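Local coordinates for Cow rumen GH26 endo-mannanase (Metagenome, PDB 6UEH), which probably hydrolyses internal beta-1,4-mannosidic linkages of mannans such as galactomannan, joining a GH26 catalytic barrel to an accessory CBM6-type domain, at residues E3-F8 / T54-G59; W227-G232 / E302-I307; A68-K73 / Y122-T127. All coordinates share one frame; numbering follows the deposited sequence.

Contact 1: residues E3-F8 / T54-G59; sequences EEYTKF and TVKEDG
Tyr5 and Thr54 mark the closest backbone approach, with CA to CA at 5.1 Å, where residues 3-8 run at 94° to residues 54-56. The contact lies at the rim of the CBM6-type beta-sandwich: the irregular N-terminal chain passes the last residues of strand 49-55, an outermost strand of its four-stranded sheet. Thr6 grips Thr54 twice. Its backbone N donates to Thr54 O (3.0 Å), and Thr54 N donates to Thr6 OG1 (2.9 Å), a hydroxyl turned anti to its own carbonyl carbon (chi1 -51°). A water donates to both Thr6 O and Thr54 O, at 2.8 Å from each, so Thr54 O is held from two sources. Thr54 OG1 is engaged instead by Asn52.

Beyond these bonds the Tyr5 ring is sandwiched. Lys56 CG stands over its centre in a CH-pi contact, 3.4 Å from the ring centroid and 5° off the normal, while Lys56 CE reaches Tyr5 CD2 at 3.5 Å; the opposite face meets Glu3 O, off centre. Thr54 CG2 approaches the ring obliquely. An alanine at Tyr5 would probably keep the chain pairing but open a gap beside Thr54 CG2 and deprive the Lys56 methylenes of their platform. Further along, Phe8 presents its ring edge to Val55, CZ lying 3.9 Å from CG1.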
loop_
_atom_site.group_PDB
_atom_site.type_symbol
_atom_site.label_atom_id
_atom_site.label_comp_id
_atom_site.label_asym_id
_atom_site.label_seq_id
_atom_site.Cartn_x
_atom_site.Cartn_y
_atom_site.Cartn_z
ATOM N N GLU A 3 -1.385 -39.219 -7.811
ATOM C CA GLU A 3 -0.874 -37.869 -8.005
ATOM C C GLU A 3 0.545 -37.733 -7.459
ATOM O O GLU A 3 0.743 -37.615 -6.249
ATOM C CB GLU A 3 -1.792 -36.845 -7.333
ATOM C CG GLU A 3 -2.244 -35.714 -8.248
ATOM C CD GLU A 3 -3.173 -34.736 -7.553
ATOM O OE1 GLU A 3 -3.023 -34.533 -6.329
ATOM O OE2 GLU A 3 -4.056 -34.169 -8.232
ATOM N N GLU A 4 1.532 -37.752 -8.350
ATOM C CA GLU A 4 2.925 -37.595 -7.943
ATOM C C GLU A 4 3.272 -36.116 -7.809
ATOM O O GLU A 4 2.865 -35.289 -8.625
ATOM C CB GLU A 4 3.864 -38.284 -8.937
ATOM C CG GLU A 4 3.811 -37.729 -10.351
ATOM C CD GLU A 4 4.756 -38.447 -11.294
ATOM O OE1 GLU A 4 4.607 -39.675 -11.463
ATOM O OE2 GLU A 4 5.652 -37.784 -11.860
ATOM N N TYR A 5 4.023 -35.785 -6.767
ATOM C CA TYR A 5 4.287 -34.391 -6.449
ATOM C C TYR A 5 5.646 -33.934 -6.957
ATOM O O TYR A 5 6.641 -34.654 -6.858
ATOM C CB TYR A 5 4.178 -34.170 -4.943
ATOM C CG TYR A 5 2.817 -34.530 -4.404
ATOM C CD1 TYR A 5 1.739 -33.668 -4.555
ATOM C CD2 TYR A 5 2.603 -35.739 -3.756
ATOM C CE1 TYR A 5 0.490 -33.996 -4.069
ATOM C CE2 TYR A 5 1.359 -36.075 -3.266
ATOM C CZ TYR A 5 0.305 -35.199 -3.425
ATOM O OH TYR A 5 -0.938 -35.533 -2.939
ATOM N N THR A 6 5.664 -32.724 -7.504
ATOM C CA THR A 6 6.863 -32.131 -8.070
ATOM C C THR A 6 7.965 -31.992 -7.023
ATOM O O THR A 6 7.704 -31.622 -5.879
ATOM C CB THR A 6 6.554 -30.743 -8.675
ATOM O OG1 THR A 6 5.427 -30.844 -9.554
ATOM C CG2 THR A 6 7.745 -30.208 -9.442
ATOM N N LYS A 7 9.193 -32.299 -7.421
ATOM C CA LYS A 7 10.342 -32.152 -6.540
ATOM C C LYS A 7 11.031 -30.813 -6.788
ATOM O O LYS A 7 11.260 -30.429 -7.934
ATOM C CB LYS A 7 11.322 -33.307 -6.745
ATOM C CG LYS A 7 10.722 -34.680 -6.465
ATOM C CD LYS A 7 10.251 -34.791 -5.023
ATOM C CE LYS A 7 9.693 -36.175 -4.719
ATOM N NZ LYS A 7 8.446 -36.466 -5.481
ATOM N N PHE A 8 11.360 -30.106 -5.710
ATOM C CA PHE A 8 11.953 -28.779 -5.822
ATOM C C PHE A 8 13.398 -28.765 -5.321
ATOM O O PHE A 8 13.726 -29.450 -4.349
ATOM C CB PHE A 8 11.106 -27.756 -5.058
ATOM C CG PHE A 8 9.661 -27.741 -5.477
ATOM C CD1 PHE A 8 9.266 -27.074 -6.625
ATOM C CD2 PHE A 8 8.703 -28.408 -4.730
ATOM C CE1 PHE A 8 7.939 -27.067 -7.018
ATOM C CE2 PHE A 8 7.374 -28.405 -5.117
ATOM C CZ PHE A 8 6.992 -27.734 -6.263
ATOM N N THR A 54 2.670 -29.966 -9.401
ATOM C CA THR A 54 1.721 -30.522 -8.444
ATOM C C THR A 54 2.272 -30.421 -7.026
ATOM O O THR A 54 3.408 -30.824 -6.766
ATOM C CB THR A 54 1.388 -31.991 -8.771
ATOM O OG1 THR A 54 0.851 -32.073 -10.095
ATOM C CG2 THR A 54 0.369 -32.545 -7.785
ATOM N N VAL A 55 1.472 -29.871 -6.115
ATOM C CA VAL A 55 1.894 -29.703 -4.724
ATOM C C VAL A 55 0.877 -30.305 -3.755
ATOM O O VAL A 55 -0.307 -30.419 -4.077
ATOM C CB VAL A 55 2.111 -28.211 -4.369
ATOM C CG1 VAL A 55 3.184 -27.603 -5.256
ATOM C CG2 VAL A 55 0.811 -27.433 -4.497
ATOM N N LYS A 56 1.345 -30.685 -2.568
ATOM C CA LYS A 56 0.480 -31.290 -1.557
ATOM C C LYS A 56 -0.405 -30.258 -0.865
ATOM O O LYS A 56 -1.543 -30.553 -0.487
ATOM C CB LYS A 56 1.309 -32.032 -0.504
ATOM C CG LYS A 56 2.112 -33.210 -1.033
ATOM C CD LYS A 56 2.573 -34.114 0.111
ATOM C CE LYS A 56 3.493 -35.221 -0.383
ATOM N NZ LYS A 56 3.802 -36.210 0.690
ATOM N N GLU A 57 0.124 -29.052 -0.685
ATOM C CA GLU A 57 -0.606 -27.995 0.005
ATOM C C GLU A 57 -0.420 -26.647 -0.683
ATOM O O GLU A 57 0.512 -26.467 -1.469
ATOM C CB GLU A 57 -0.155 -27.888 1.467
ATOM C CG GLU A 57 -0.297 -29.165 2.290
ATOM C CD GLU A 57 -1.736 -29.478 2.669
ATOM O OE1 GLU A 57 -1.962 -30.528 3.308
ATOM O OE2 GLU A 57 -2.638 -28.678 2.337
ATOM N N ASP A 58 -1.312 -25.707 -0.382
ATOM C CA ASP A 58 -1.149 -24.324 -0.819
ATOM C C ASP A 58 0.190 -23.788 -0.325
ATOM O O ASP A 58 0.579 -24.041 0.814
ATOM C CB ASP A 58 -2.285 -23.441 -0.293
ATOM C CG ASP A 58 -3.627 -23.761 -0.928
ATOM O OD1 ASP A 58 -3.740 -24.786 -1.633
ATOM O OD2 ASP A 58 -4.575 -22.978 -0.709
ATOM N N GLY A 59 0.892 -23.051 -1.179
ATOM C CA GLY A 59 2.175 -22.481 -0.806
ATOM C C GLY A 59 2.686 -21.482 -1.826
ATOM O O GLY A 59 2.131 -21.358 -2.916
HETATM O O HOH W 1 5.265 -30.881 -4.697
#

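Contact 2: residues W227-G232 / E302-I307; sequences WVKERG and EKVPLI
Val228 and Val304 form the apolar centre of this contact, which joins the last turn of helix 220-230 to the loop leading into strand 306-309 of the GH26 TIM barrel. Their side chains meet branch to branch: Val228 CG2 lies 3.9 Å from Val304 CG1, which also touches Val228 CB at 4.1 Å. Val304 splits its two methyls between neighbouring helix residues, CG1 going to Val228 and CG2 to Lys229, whose CG it meets at 3.7 Å. Pro305 adds a more distant touch, with CD 4.5 Å from Val228 CG1.

The outer side is looser and polar. Lys229 is bent at both chi2 (-77°) and chi3 (-79°), which fold CD and then CE back alongside Val304 CG2 and Glu302 O. Its aliphatic part thus covers the valine while NZ offers a weak hydrogen bond to Glu302 O, at 3.4 Å. The carboxylate of Glu302 stays apart, OE1 being 6.0 Å from Lys229 NZ, so any attraction between the opposite charges is probably weak and long-range. Lys303, with positive phi (58°), is the C-prime residue of the Schellman motif that ends helix 280-301, and its side chain leads away from helix 220-230.

Both segments mark the passage from a helix to the next barrel strand, at the N-terminal ends of the strands and thus on the side opposite to that where TIM barrels carry their active sites. Val228 also packs on Ala235 of strand 234-238, which lies next to strand 306-309; Val304 rests on Leu299 of helix 280-301, and Pro305 on Leu157 of helix 152-164.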
loop_
_atom_site.group_PDB
_atom_site.type_symbol
_atom_site.label_atom_id
_atom_site.label_comp_id
_atom_site.label_asym_id
_atom_site.label_seq_id
_atom_site.Cartn_x
_atom_site.Cartn_y
_atom_site.Cartn_z
ATOM N N TRP A 227 -7.616 7.195 23.710
ATOM C CA TRP A 227 -7.308 5.913 23.084
ATOM C C TRP A 227 -5.932 5.403 23.498
ATOM O O TRP A 227 -5.776 4.240 23.868
ATOM C CB TRP A 227 -7.384 6.030 21.559
ATOM C CG TRP A 227 -7.219 4.717 20.851
ATOM C CD1 TRP A 227 -6.115 4.277 20.175
ATOM C CD2 TRP A 227 -8.187 3.666 20.764
ATOM N NE1 TRP A 227 -6.339 3.019 19.668
ATOM C CE2 TRP A 227 -7.604 2.620 20.019
ATOM C CE3 TRP A 227 -9.491 3.505 21.242
ATOM C CZ2 TRP A 227 -8.281 1.438 19.735
ATOM C CZ3 TRP A 227 -10.161 2.329 20.963
ATOM C CH2 TRP A 227 -9.555 1.311 20.216
ATOM N N VAL A 228 -4.939 6.283 23.445
ATOM C CA VAL A 228 -3.562 5.894 23.723
ATOM C C VAL A 228 -3.278 5.786 25.219
ATOM O O VAL A 228 -2.826 4.746 25.696
ATOM C CB VAL A 228 -2.565 6.889 23.096
ATOM C CG1 VAL A 228 -1.141 6.559 23.522
ATOM C CG2 VAL A 228 -2.690 6.885 21.578
ATOM N N LYS A 229 -3.551 6.859 25.953
ATOM C CA LYS A 229 -3.138 6.953 27.350
ATOM C C LYS A 229 -4.046 6.185 28.310
ATOM O O LYS A 229 -3.601 5.750 29.372
ATOM C CB LYS A 229 -3.065 8.423 27.774
ATOM C CG LYS A 229 -2.103 9.258 26.938
ATOM C CD LYS A 229 -0.650 9.020 27.331
ATOM C CE LYS A 229 -0.287 9.796 28.591
ATOM N NZ LYS A 229 1.127 9.581 29.007
ATOM N N GLU A 230 -5.312 6.015 27.946
ATOM C CA GLU A 230 -6.256 5.365 28.851
ATOM C C GLU A 230 -6.636 3.950 28.415
ATOM O O GLU A 230 -6.895 3.093 29.257
ATOM C CB GLU A 230 -7.515 6.220 29.008
ATOM C CG GLU A 230 -7.262 7.537 29.732
ATOM C CD GLU A 230 -8.537 8.290 30.052
ATOM O OE1 GLU A 230 -9.581 7.993 29.433
ATOM O OE2 GLU A 230 -8.494 9.182 30.927
ATOM N N ARG A 231 -6.662 3.697 27.110
ATOM C CA ARG A 231 -7.023 2.368 26.622
ATOM C C ARG A 231 -5.819 1.569 26.135
ATOM O O ARG A 231 -5.936 0.380 25.841
ATOM C CB ARG A 231 -8.064 2.474 25.509
ATOM C CG ARG A 231 -9.410 2.971 25.996
ATOM C CD ARG A 231 -10.537 2.444 25.132
ATOM N NE ARG A 231 -11.209 3.515 24.406
ATOM C CZ ARG A 231 -12.290 3.337 23.654
ATOM N NH1 ARG A 231 -12.840 4.369 23.028
ATOM N NH2 ARG A 231 -12.819 2.126 23.530
ATOM N N GLY A 232 -4.665 2.223 26.055
ATOM C CA GLY A 232 -3.431 1.557 25.676
ATOM C C GLY A 232 -3.356 1.208 24.202
ATOM O O GLY A 232 -2.648 0.279 23.809
ATOM N N GLU A 302 1.549 15.698 26.046
ATOM C CA GLU A 302 1.060 14.588 26.855
ATOM C C GLU A 302 1.748 13.277 26.476
ATOM O O GLU A 302 1.268 12.195 26.818
ATOM C CB GLU A 302 -0.458 14.451 26.709
ATOM C CG GLU A 302 -1.234 15.736 26.995
ATOM C CD GLU A 302 -1.258 16.110 28.467
ATOM O OE1 GLU A 302 -0.906 15.257 29.311
ATOM O OE2 GLU A 302 -1.638 17.261 28.781
ATOM N N LYS A 303 2.869 13.394 25.765
ATOM C CA LYS A 303 3.708 12.252 25.395
ATOM C C LYS A 303 2.944 11.198 24.598
ATOM O O LYS A 303 3.069 9.998 24.855
ATOM C CB LYS A 303 4.327 11.616 26.645
ATOM C CG LYS A 303 5.235 12.554 27.421
ATOM C CD LYS A 303 5.879 11.853 28.605
ATOM C CE LYS A 303 6.858 12.776 29.315
ATOM N NZ LYS A 303 7.914 13.270 28.382
ATOM N N VAL A 304 2.160 11.656 23.629
ATOM C CA VAL A 304 1.392 10.758 22.777
ATOM C C VAL A 304 1.979 10.704 21.372
ATOM O O VAL A 304 2.001 11.712 20.664
ATOM C CB VAL A 304 -0.086 11.184 22.683
ATOM C CG1 VAL A 304 -0.830 10.283 21.713
ATOM C CG2 VAL A 304 -0.738 11.150 24.057
ATOM N N PRO A 305 2.467 9.522 20.972
ATOM C CA PRO A 305 2.970 9.296 19.615
ATOM C C PRO A 305 1.813 9.098 18.642
ATOM O O PRO A 305 0.729 8.691 19.060
ATOM C CB PRO A 305 3.798 8.021 19.759
ATOM C CG PRO A 305 3.108 7.274 20.850
ATOM C CD PRO A 305 2.606 8.321 21.815
ATOM N N LEU A 306 2.048 9.377 17.365
ATOM C CA LEU A 306 0.992 9.303 16.362
ATOM C C LEU A 306 1.524 8.828 15.013
ATOM O O LEU A 306 2.518 9.349 14.512
ATOM C CB LEU A 306 0.320 10.675 16.202
ATOM C CG LEU A 306 -0.809 10.808 15.180
ATOM C CD1 LEU A 306 -2.039 10.029 15.634
ATOM C CD2 LEU A 306 -1.147 12.275 14.943
ATOM N N ILE A 307 0.864 7.835 14.426
ATOM C CA ILE A 307 1.139 7.481 13.038
ATOM C C ILE A 307 0.437 8.513 12.161
ATOM O O ILE A 307 -0.759 8.404 11.885
ATOM C CB ILE A 307 0.663 6.058 12.692
ATOM C CG1 ILE A 307 1.294 5.042 13.649
ATOM C CG2 ILE A 307 1.001 5.719 11.242
ATOM C CD1 ILE A 307 0.747 3.638 13.512
#

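Contact 3: residues A68-K73 / Y122-T127; sequences AQILDK and YAEFDT. With CA (calcium ion), chain B.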
loop_
_atom_site.group_PDB
_atom_site.type_symbol
_atom_site.label_atom_id
_atom_site.label_comp_id
_atom_site.label_asym_id
_atom_site.label_seq_id
_atom_site.Cartn_x
_atom_site.Cartn_y
_atom_site.Cartn_z
ATOM N N ALA A 68 15.407 -14.534 -23.283
ATOM C CA ALA A 68 15.924 -13.484 -24.140
ATOM C C ALA A 68 14.731 -12.742 -24.721
ATOM O O ALA A 68 13.611 -13.250 -24.706
ATOM C CB ALA A 68 16.803 -14.053 -25.241
ATOM N N GLN A 69 14.967 -11.538 -25.225
ATOM C CA GLN A 69 13.893 -10.724 -25.777
ATOM C C GLN A 69 14.495 -9.688 -26.714
ATOM O O GLN A 69 15.098 -8.713 -26.264
ATOM C CB GLN A 69 13.095 -10.058 -24.651
ATOM C CG GLN A 69 11.772 -9.440 -25.081
ATOM C CD GLN A 69 11.949 -8.086 -25.739
ATOM O OE1 GLN A 69 11.619 -7.906 -26.910
ATOM N NE2 GLN A 69 12.474 -7.125 -24.986
ATOM N N ILE A 70 14.342 -9.906 -28.018
ATOM C CA ILE A 70 15.037 -9.079 -28.997
ATOM C C ILE A 70 14.110 -8.328 -29.953
ATOM O O ILE A 70 14.572 -7.739 -30.927
ATOM C CB ILE A 70 16.012 -9.924 -29.845
ATOM C CG1 ILE A 70 15.248 -11.003 -30.619
ATOM C CG2 ILE A 70 17.084 -10.548 -28.966
ATOM C CD1 ILE A 70 16.101 -11.751 -31.625
ATOM N N LEU A 71 12.809 -8.337 -29.682
ATOM C CA LEU A 71 11.876 -7.620 -30.549
ATOM C C LEU A 71 11.825 -6.125 -30.218
ATOM O O LEU A 71 11.797 -5.281 -31.117
ATOM C CB LEU A 71 10.475 -8.227 -30.452
ATOM C CG LEU A 71 9.474 -7.667 -31.462
ATOM C CD1 LEU A 71 9.966 -7.916 -32.881
ATOM C CD2 LEU A 71 8.084 -8.261 -31.250
ATOM N N ASP A 72 11.819 -5.803 -28.927
ATOM C CA ASP A 72 11.705 -4.417 -28.482
ATOM C C ASP A 72 12.923 -3.974 -27.675
ATOM O O ASP A 72 13.212 -4.536 -26.618
ATOM C CB ASP A 72 10.438 -4.228 -27.641
ATOM C CG ASP A 72 9.166 -4.479 -28.431
ATOM O OD1 ASP A 72 9.136 -4.155 -29.637
ATOM O OD2 ASP A 72 8.194 -4.997 -27.844
ATOM N N LYS A 73 13.629 -2.962 -28.175
ATOM C CA LYS A 73 14.789 -2.406 -27.479
ATOM C C LYS A 73 14.409 -1.818 -26.120
ATOM O O LYS A 73 15.209 -1.825 -25.183
ATOM C CB LYS A 73 15.464 -1.321 -28.325
ATOM C CG LYS A 73 15.874 -1.749 -29.726
ATOM C CD LYS A 73 17.044 -2.719 -29.718
ATOM C CE LYS A 73 17.526 -2.985 -31.139
ATOM N NZ LYS A 73 18.596 -4.019 -31.205
ATOM N N TYR A 122 6.424 -12.961 -27.965
ATOM C CA TYR A 122 7.628 -12.699 -28.755
ATOM C C TYR A 122 8.846 -12.496 -27.860
ATOM O O TYR A 122 9.516 -11.459 -27.890
ATOM C CB TYR A 122 7.396 -11.523 -29.699
ATOM C CG TYR A 122 6.366 -11.889 -30.743
ATOM C CD1 TYR A 122 6.727 -12.593 -31.883
ATOM C CD2 TYR A 122 5.025 -11.585 -30.558
ATOM C CE1 TYR A 122 5.785 -12.952 -32.830
ATOM C CE2 TYR A 122 4.073 -11.941 -31.497
ATOM C CZ TYR A 122 4.459 -12.625 -32.630
ATOM O OH TYR A 122 3.517 -12.979 -33.565
ATOM N N ALA A 123 9.100 -13.523 -27.055
ATOM C CA ALA A 123 10.282 -13.614 -26.214
ATOM C C ALA A 123 10.759 -15.063 -26.222
ATOM O O ALA A 123 10.005 -15.970 -26.573
ATOM C CB ALA A 123 9.984 -13.148 -24.800
ATOM N N GLU A 124 12.008 -15.278 -25.830
ATOM C CA GLU A 124 12.609 -16.602 -25.919
ATOM C C GLU A 124 12.814 -17.195 -24.533
ATOM O O GLU A 124 13.199 -16.491 -23.600
ATOM C CB GLU A 124 13.938 -16.537 -26.677
ATOM C CG GLU A 124 13.817 -16.053 -28.124
ATOM C CD GLU A 124 13.542 -14.562 -28.233
ATOM O OE1 GLU A 124 14.329 -13.768 -27.676
ATOM O OE2 GLU A 124 12.532 -14.181 -28.866
ATOM N N PHE A 125 12.555 -18.493 -24.405
ATOM C CA PHE A 125 12.686 -19.184 -23.128
ATOM C C PHE A 125 13.557 -20.429 -23.276
ATOM O O PHE A 125 13.208 -21.356 -24.005
ATOM C CB PHE A 125 11.306 -19.561 -22.580
ATOM C CG PHE A 125 10.433 -18.379 -22.277
ATOM C CD1 PHE A 125 9.734 -17.739 -23.288
ATOM C CD2 PHE A 125 10.309 -17.906 -20.982
ATOM C CE1 PHE A 125 8.934 -16.649 -23.012
ATOM C CE2 PHE A 125 9.507 -16.817 -20.701
ATOM C CZ PHE A 125 8.817 -16.188 -21.719
ATOM N N ASP A 126 14.696 -20.437 -22.587
ATOM C CA ASP A 126 15.620 -21.567 -22.633
ATOM C C ASP A 126 15.239 -22.618 -21.597
ATOM O O ASP A 126 15.005 -23.778 -21.932
ATOM C CB ASP A 126 17.056 -21.089 -22.403
ATOM C CG ASP A 126 18.070 -22.218 -22.474
ATOM O OD1 ASP A 126 17.774 -23.255 -23.105
ATOM O OD2 ASP A 126 19.171 -22.064 -21.904
ATOM N N THR A 127 15.197 -22.200 -20.336
ATOM C CA THR A 127 14.759 -23.056 -19.241
ATOM C C THR A 127 13.830 -22.285 -18.312
ATOM O O THR A 127 13.811 -21.054 -18.319
ATOM C CB THR A 127 15.943 -23.595 -18.413
ATOM O OG1 THR A 127 16.685 -22.495 -17.874
ATOM C CG2 THR A 127 16.868 -24.454 -19.270
HETATM CA CA CA B . 16.618 -25.188 -23.591
HETATM O O HOH W 2 11.972 -11.628 -29.156
#
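Ala68 and Glu124 form an antiparallel hydrogen-bonded pair that joins the end of strand 59-69 to the start of strand 123-132 in the CBM6-type beta-sandwich. Both backbone groups of each residue are used: Ala68 N donates to Glu124 O at 3.0 Å, and Glu124 N donates to Ala68 O at 2.8 Å, nearly straight at 174°.

The Glu124 side chain, bent at chi2 (73°), curls back over its partner. OE1 comes to 3.1 Å from Ala68 O, an approach of two acceptors that may well raise the carboxyl pKa. OE2 accepts a hydrogen bond from a water at 2.6 Å. The same water donates to Tyr122 O and accepts from Ile70 N, bridging the strands where their direct pairing has ended.

Gln69 closes the following turn with its amide. OE1 takes the N-H of Asp72 on an in-plane lone pair at 2.9 Å and a weaker one from Leu71, while NE2 donates to Asp72 O at 3.1 Å. Leu71 packs at the outer end, its CD2 lying 3.7 Å from Tyr122 CB as the two side chains run side by side.

Asp126, just past the pairing, binds the calcium ion through OD1 (2.3 Å) and O; Glu13, Glu15, Ser37 and Gly40 complete the site. Tyr122 and Ala123 together face Leu44 in a G1 beta bulge. The first part of strand 123-132, before the corner at Asp126, lies between strands 42-44 and 59-69, and Trp97 of strand 97-107 packs against Ala68 and Glu124.

How the contacts relate
Contacts 1 and 3 belong to the CBM6-type sandwich, contact 2 to the catalytic barrel, about 48 and 55 Å from them between centres. Contacts 1 and 3 lie about 29 Å apart and are joined by strands 49-55 and 59-69, consecutive in the chain. All three are partly buried, but contact 3 has the largest share of buried residues and is a true strand pairing inside a sheet, with the calcium site close by. Contact 1 fastens an irregular terminus to a strand by backbone bonds, water and a CH-pi contact. Contact 2 relies on aliphatic packing between helix and loop, with only a weak polar link.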